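Local coordinates for DUF3829 domain-containing protein (Bacteroides thetaiotaomicron, PDB 3RH3) that is of unknown function but folds into an all-alpha helical bundle and is probably a lipoprotein of the bacterial envelope, at residues A[182-187]-A[245-250]; A[194-199]-A[231-236]. All coordinates share one frame; numbering follows the deposited sequence.

Contact 1: A[182-187]-A[245-250]; sequences SRKHAM and YSDKEY. With EDO (1,2-ethanediol), chain D.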
loop_
_atom_site.group_PDB
_atom_site.type_symbol
_atom_site.label_atom_id
_atom_site.label_comp_id
_atom_site.label_asym_id
_atom_site.label_seq_id
_atom_site.Cartn_x
_atom_site.Cartn_y
_atom_site.Cartn_z
ATOM N N SER A 182 -5.870 7.032 -1.618
ATOM C CA SER A 182 -4.823 8.068 -1.584
ATOM C C SER A 182 -4.551 8.812 -2.919
ATOM O O SER A 182 -3.674 9.661 -2.961
ATOM C CB SER A 182 -3.509 7.441 -1.118
ATOM O OG SER A 182 -2.742 6.830 -2.151
ATOM N N ARG A 183 -5.227 8.458 -3.994
ATOM C CA ARG A 183 -4.993 9.028 -5.308
ATOM C C ARG A 183 -5.769 10.325 -5.460
ATOM O O ARG A 183 -6.919 10.338 -5.909
ATOM C CB ARG A 183 -5.358 8.017 -6.409
ATOM C CG ARG A 183 -4.552 6.743 -6.315
ATOM C CD ARG A 183 -5.073 5.655 -7.205
ATOM N NE ARG A 183 -4.255 4.471 -6.994
ATOM C CZ ARG A 183 -4.234 3.401 -7.772
ATOM N NH1 ARG A 183 -5.010 3.340 -8.849
ATOM N NH2 ARG A 183 -3.427 2.388 -7.491
ATOM N N LYS A 184 -5.139 11.410 -5.037
ATOM C CA LYS A 184 -5.658 12.763 -5.131
ATOM C C LYS A 184 -6.005 13.052 -6.590
ATOM O O LYS A 184 -5.225 12.732 -7.478
ATOM C CB LYS A 184 -4.606 13.726 -4.582
ATOM C CG LYS A 184 -4.932 15.185 -4.671
ATOM C CD LYS A 184 -3.975 15.964 -3.787
ATOM C CE LYS A 184 -3.962 17.419 -4.169
ATOM N NZ LYS A 184 -5.244 18.085 -3.844
ATOM N N HIS A 185 -7.231 13.566 -6.825
ATOM C CA HIS A 185 -7.809 13.878 -8.137
ATOM C C HIS A 185 -8.245 12.612 -8.906
ATOM O O HIS A 185 -8.679 12.725 -10.056
ATOM C CB HIS A 185 -6.842 14.704 -8.985
ATOM C CG HIS A 185 -7.510 15.626 -9.949
ATOM N ND1 HIS A 185 -8.095 16.804 -9.531
ATOM C CD2 HIS A 185 -7.612 15.538 -11.297
ATOM C CE1 HIS A 185 -8.548 17.389 -10.631
ATOM N NE2 HIS A 185 -8.273 16.666 -11.719
ATOM N N ALA A 186 -8.186 11.416 -8.272
ATOM C CA ALA A 186 -8.509 10.173 -8.974
ATOM C C ALA A 186 -8.826 9.008 -8.030
ATOM O O ALA A 186 -8.474 7.872 -8.321
ATOM C CB ALA A 186 -7.340 9.789 -9.881
HETATM N N MSE A 187 -9.521 9.270 -6.929
HETATM C CA MSE A 187 -9.942 8.228 -5.974
HETATM C C MSE A 187 -10.691 7.106 -6.738
HETATM O O MSE A 187 -11.656 7.366 -7.445
HETATM C CB MSE A 187 -10.833 8.851 -4.901
HETATM C CG MSE A 187 -11.086 7.908 -3.748
HETATM SE SE MSE A 187 -12.753 8.287 -2.943
HETATM C CE MSE A 187 -13.909 7.661 -4.415
ATOM N N TYR A 245 -11.082 12.109 -3.233
ATOM C CA TYR A 245 -10.059 12.119 -2.207
ATOM C C TYR A 245 -10.129 13.416 -1.422
ATOM O O TYR A 245 -10.274 14.502 -2.001
ATOM C CB TYR A 245 -8.676 11.971 -2.856
ATOM C CG TYR A 245 -7.517 12.311 -1.934
ATOM C CD1 TYR A 245 -6.929 11.336 -1.133
ATOM C CD2 TYR A 245 -7.016 13.611 -1.860
ATOM C CE1 TYR A 245 -5.847 11.640 -0.305
ATOM C CE2 TYR A 245 -5.941 13.926 -1.033
ATOM C CZ TYR A 245 -5.370 12.940 -0.245
ATOM O OH TYR A 245 -4.322 13.242 0.580
ATOM N N SER A 246 -9.994 13.299 -0.107
ATOM C CA SER A 246 -9.977 14.423 0.813
ATOM C C SER A 246 -8.681 14.355 1.608
ATOM O O SER A 246 -8.380 13.295 2.164
ATOM C CB SER A 246 -11.197 14.348 1.730
ATOM O OG SER A 246 -11.061 15.179 2.865
ATOM N N ASP A 247 -7.906 15.470 1.689
ATOM C CA ASP A 247 -6.676 15.446 2.507
ATOM C C ASP A 247 -7.039 15.204 3.985
ATOM O O ASP A 247 -6.353 14.432 4.659
ATOM C CB ASP A 247 -5.846 16.731 2.343
ATOM C CG ASP A 247 -4.948 16.730 1.112
ATOM O OD1 ASP A 247 -4.055 15.849 1.024
ATOM O OD2 ASP A 247 -5.114 17.631 0.251
ATOM N N LYS A 248 -8.170 15.800 4.443
ATOM C CA LYS A 248 -8.682 15.690 5.810
ATOM C C LYS A 248 -9.030 14.222 6.156
ATOM O O LYS A 248 -8.688 13.759 7.247
ATOM C CB LYS A 248 -9.900 16.605 6.014
ATOM C CG LYS A 248 -10.334 16.729 7.475
ATOM C CD LYS A 248 -11.319 17.873 7.703
ATOM N N GLU A 249 -9.696 13.505 5.233
ATOM C CA GLU A 249 -10.090 12.105 5.447
ATOM C C GLU A 249 -8.879 11.202 5.442
ATOM O O GLU A 249 -8.780 10.309 6.274
ATOM C CB GLU A 249 -11.102 11.641 4.376
ATOM C CG GLU A 249 -12.487 12.259 4.530
ATOM C CD GLU A 249 -13.436 11.521 5.454
ATOM O OE1 GLU A 249 -12.971 10.667 6.246
ATOM O OE2 GLU A 249 -14.657 11.788 5.373
ATOM N N TYR A 250 -7.960 11.433 4.516
ATOM C CA TYR A 250 -6.754 10.628 4.375
ATOM C C TYR A 250 -5.835 10.788 5.594
ATOM O O TYR A 250 -5.367 9.784 6.130
ATOM C CB TYR A 250 -6.015 10.960 3.080
ATOM C CG TYR A 250 -4.870 10.018 2.810
ATOM C CD1 TYR A 250 -5.084 8.644 2.693
ATOM C CD2 TYR A 250 -3.561 10.480 2.757
ATOM C CE1 TYR A 250 -4.023 7.758 2.519
ATOM C CE2 TYR A 250 -2.492 9.604 2.565
ATOM C CZ TYR A 250 -2.730 8.242 2.451
ATOM O OH TYR A 250 -1.697 7.360 2.244
HETATM C C1 EDO D . -8.294 17.246 -4.984
HETATM O O1 EDO D . -7.548 17.100 -6.205
HETATM C C2 EDO D . -8.350 15.941 -4.184
HETATM O O2 EDO D . -9.123 14.871 -4.785
#
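The ring of Tyr245 lies against the backbone of the loop 182-187, with Lys184 N over one face, displaced toward the rim, 4.0 Å above the ring plane. Its edge meets Tyr250 CD2 and C2 of a bound ethanediol. The ring of Tyr250 takes Ser182 CA over one face, and its CE1 is 3.7 Å from Ser182 CB. His185, stacked with Tyr126, has diol O1 at its ring edge, weakly bonded to ND1. Lys184 runs obliquely across Tyr245, its CB 3.6 Å from Tyr245 CD2; NZ forms a salt bridge with Glu46, while Asp247 OD2, 4.1 Å from NZ, is too far for one. Tyr245 OH donates to Asp247 OD1 (2.7 Å) from above the carboxylate plane. The diol, probably from the crystallisation liquor, bridges the segments through O2, accepting from His185 N (3.1 Å) and donating to Tyr245 O (3.0 Å). An alanine in place of Tyr245 would probably open a gap beside Ser182 and Lys184 and leave Asp247 OD1 without its phenol donor. Ser246 OG accepts from Glu249 N as N-cap of helix 247-257. The contact packs this helix start on the loop between helices 161-181 and 189-207; helix 35-46 touches both segments, Ala35 against Ser182 and Tyr250, Asn39 against Lys184 and Tyr245.

Contact 2: A[194-199]-A[231-236]; sequences LKMAEL and SFMNDM
Met196 and Met233, both selenomethionines, bury the most surface here; the two chains lie alongside and point opposite ways between two antiparallel helices. The Met196 chain leaves its helix with CG anti to the carbonyl carbon (chi1 -70°) and then bends twice, at chi2 and chi3. Its terminal CE thereby comes to the backbone of the facing helix, 3.3 Å from Met233 O and 4.0 Å from Met233 CB. In the reverse direction Met233 CE lies 3.4 Å from Met196 O, so each methyl group abuts the carbonyl oxygen of the other residue. Leu199 is the third large contributor. Its CD2 packs 3.6 Å from Met233 CG, while Leu199 CG is 3.8 Å from Met233 SE, the two chains again running in opposite senses. The same CD2 comes to the edge of the Phe232 ring, near its plane, 4.2 Å from Phe232 CD2. Met236 CG lies 4.1 Å from Met196 SE, and the end of Met236 leads away from segment 194-199. No hydrogen bond links the segments, and the interface is held by van der Waals packing. The local axes, at 160°, come no nearer than 11.6 Å, a wide spacing that the long side chains of Met196, Met233 and Leu199 span. Helices 189-207 and 216-240 are thus joined as neighbours in the bundle; helix 161-181 covers Met236 through Ile177, Met178 and Tyr181, and Tyr257 of helix 247-257 meets Phe232 edge-to-face.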
loop_
_atom_site.group_PDB
_atom_site.type_symbol
_atom_site.label_atom_id
_atom_site.label_comp_id
_atom_site.label_asym_id
_atom_site.label_seq_id
_atom_site.Cartn_x
_atom_site.Cartn_y
_atom_site.Cartn_z
ATOM N N LEU A 194 -14.237 -3.204 -4.643
ATOM C CA LEU A 194 -13.796 -4.577 -4.834
ATOM C C LEU A 194 -12.899 -5.003 -3.678
ATOM O O LEU A 194 -13.068 -6.101 -3.161
ATOM C CB LEU A 194 -13.063 -4.757 -6.175
ATOM C CG LEU A 194 -13.966 -4.741 -7.411
ATOM C CD1 LEU A 194 -13.160 -4.425 -8.639
ATOM C CD2 LEU A 194 -14.684 -6.042 -7.562
ATOM N N LYS A 195 -11.996 -4.133 -3.241
ATOM C CA LYS A 195 -11.096 -4.468 -2.117
ATOM C C LYS A 195 -11.843 -4.496 -0.768
ATOM O O LYS A 195 -11.476 -5.282 0.114
ATOM C CB LYS A 195 -9.876 -3.529 -2.051
ATOM C CG LYS A 195 -8.867 -3.749 -3.171
ATOM C CD LYS A 195 -7.887 -4.872 -2.870
ATOM C CE LYS A 195 -7.151 -5.287 -4.127
ATOM N NZ LYS A 195 -5.898 -6.021 -3.830
HETATM N N MSE A 196 -12.913 -3.712 -0.633
HETATM C CA MSE A 196 -13.722 -3.718 0.586
HETATM C C MSE A 196 -14.491 -5.040 0.698
HETATM O O MSE A 196 -14.554 -5.602 1.789
HETATM C CB MSE A 196 -14.655 -2.526 0.628
HETATM C CG MSE A 196 -13.890 -1.229 0.847
HETATM SE SE MSE A 196 -13.521 -0.912 2.752
HETATM C CE MSE A 196 -15.346 -0.459 3.260
ATOM N N ALA A 197 -14.976 -5.582 -0.450
ATOM C CA ALA A 197 -15.659 -6.872 -0.504
ATOM C C ALA A 197 -14.669 -7.989 -0.132
ATOM O O ALA A 197 -15.022 -8.908 0.604
ATOM C CB ALA A 197 -16.244 -7.095 -1.890
ATOM N N GLU A 198 -13.425 -7.893 -0.626
ATOM C CA GLU A 198 -12.328 -8.829 -0.304
ATOM C C GLU A 198 -12.068 -8.787 1.225
ATOM O O GLU A 198 -12.078 -9.829 1.890
ATOM C CB GLU A 198 -11.059 -8.482 -1.122
ATOM C CG GLU A 198 -9.849 -9.358 -0.835
ATOM C CD GLU A 198 -8.574 -9.025 -1.593
ATOM O OE1 GLU A 198 -8.618 -8.987 -2.844
ATOM O OE2 GLU A 198 -7.520 -8.850 -0.936
ATOM N N LEU A 199 -11.933 -7.591 1.773
ATOM C CA LEU A 199 -11.735 -7.359 3.213
ATOM C C LEU A 199 -12.895 -7.915 4.066
ATOM O O LEU A 199 -12.635 -8.498 5.129
ATOM C CB LEU A 199 -11.541 -5.860 3.504
ATOM C CG LEU A 199 -11.184 -5.475 4.978
ATOM C CD1 LEU A 199 -10.006 -6.299 5.488
ATOM C CD2 LEU A 199 -10.873 -4.000 5.087
ATOM N N SER A 231 -13.981 -0.765 12.136
ATOM C CA SER A 231 -13.945 0.696 12.296
ATOM C C SER A 231 -13.361 1.335 11.074
ATOM O O SER A 231 -13.873 2.343 10.607
ATOM C CB SER A 231 -13.133 1.091 13.523
ATOM O OG SER A 231 -13.957 0.853 14.641
ATOM N N PHE A 232 -12.291 0.736 10.545
ATOM C CA PHE A 232 -11.623 1.206 9.332
ATOM C C PHE A 232 -12.607 1.178 8.188
ATOM O O PHE A 232 -12.719 2.135 7.424
ATOM C CB PHE A 232 -10.350 0.376 8.997
ATOM C CG PHE A 232 -9.874 0.676 7.602
ATOM C CD1 PHE A 232 -9.199 1.861 7.321
ATOM C CD2 PHE A 232 -10.226 -0.154 6.536
ATOM C CE1 PHE A 232 -8.827 2.178 6.005
ATOM C CE2 PHE A 232 -9.865 0.176 5.218
ATOM C CZ PHE A 232 -9.175 1.343 4.964
HETATM N N MSE A 233 -13.307 0.080 8.071
HETATM C CA MSE A 233 -14.304 -0.139 7.024
HETATM C C MSE A 233 -15.465 0.885 7.066
HETATM O O MSE A 233 -15.899 1.339 6.004
HETATM C CB MSE A 233 -14.847 -1.574 7.107
HETATM C CG MSE A 233 -13.853 -2.568 6.516
HETATM SE SE MSE A 233 -14.485 -4.391 6.592
HETATM C CE MSE A 233 -15.289 -4.505 4.961
ATOM N N ASN A 234 -15.909 1.278 8.277
ATOM C CA ASN A 234 -16.947 2.281 8.450
ATOM C C ASN A 234 -16.427 3.651 8.019
ATOM O O ASN A 234 -17.135 4.391 7.323
ATOM C CB ASN A 234 -17.436 2.317 9.913
ATOM C CG ASN A 234 -18.223 1.084 10.312
ATOM O OD1 ASN A 234 -18.852 0.413 9.495
ATOM N ND2 ASN A 234 -18.221 0.768 11.586
ATOM N N ASP A 235 -15.183 3.967 8.415
ATOM C CA ASP A 235 -14.532 5.234 8.085
ATOM C C ASP A 235 -14.256 5.308 6.572
ATOM O O ASP A 235 -14.509 6.344 5.965
ATOM C CB ASP A 235 -13.227 5.399 8.888
ATOM C CG ASP A 235 -13.381 5.538 10.399
ATOM O OD1 ASP A 235 -14.539 5.437 10.906
ATOM O OD2 ASP A 235 -12.356 5.783 11.080
HETATM N N MSE A 236 -13.791 4.210 5.961
HETATM C CA MSE A 236 -13.482 4.180 4.528
HETATM C C MSE A 236 -14.784 4.237 3.719
HETATM O O MSE A 236 -14.814 4.974 2.742
HETATM C CB MSE A 236 -12.591 2.982 4.136
HETATM C CG MSE A 236 -12.223 2.947 2.647
HETATM SE SE MSE A 236 -11.481 4.656 1.948
HETATM C CE MSE A 236 -9.610 4.466 2.647
#

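Both contacts belong to the C-terminal DUF3829-like region, and contact 2 is nested inside the chain loop that contact 1 closes. Their centres lie 16 Å apart and the nearest atoms about 5 Å, without touching. Contact 2 is the more buried, a helix-to-helix interface of flexible apolar chains. Contact 1, partly buried, joins a loop to the beginning of a helix, and its chemistry is mixed: aromatic packing on backbone, charges at the margin and, as bridge, a diol probably from the crystallisation liquor. Helix 161-181 links them, since Met178 and Tyr181 touch Tyr250 in contact 1 and Met236 in contact 2.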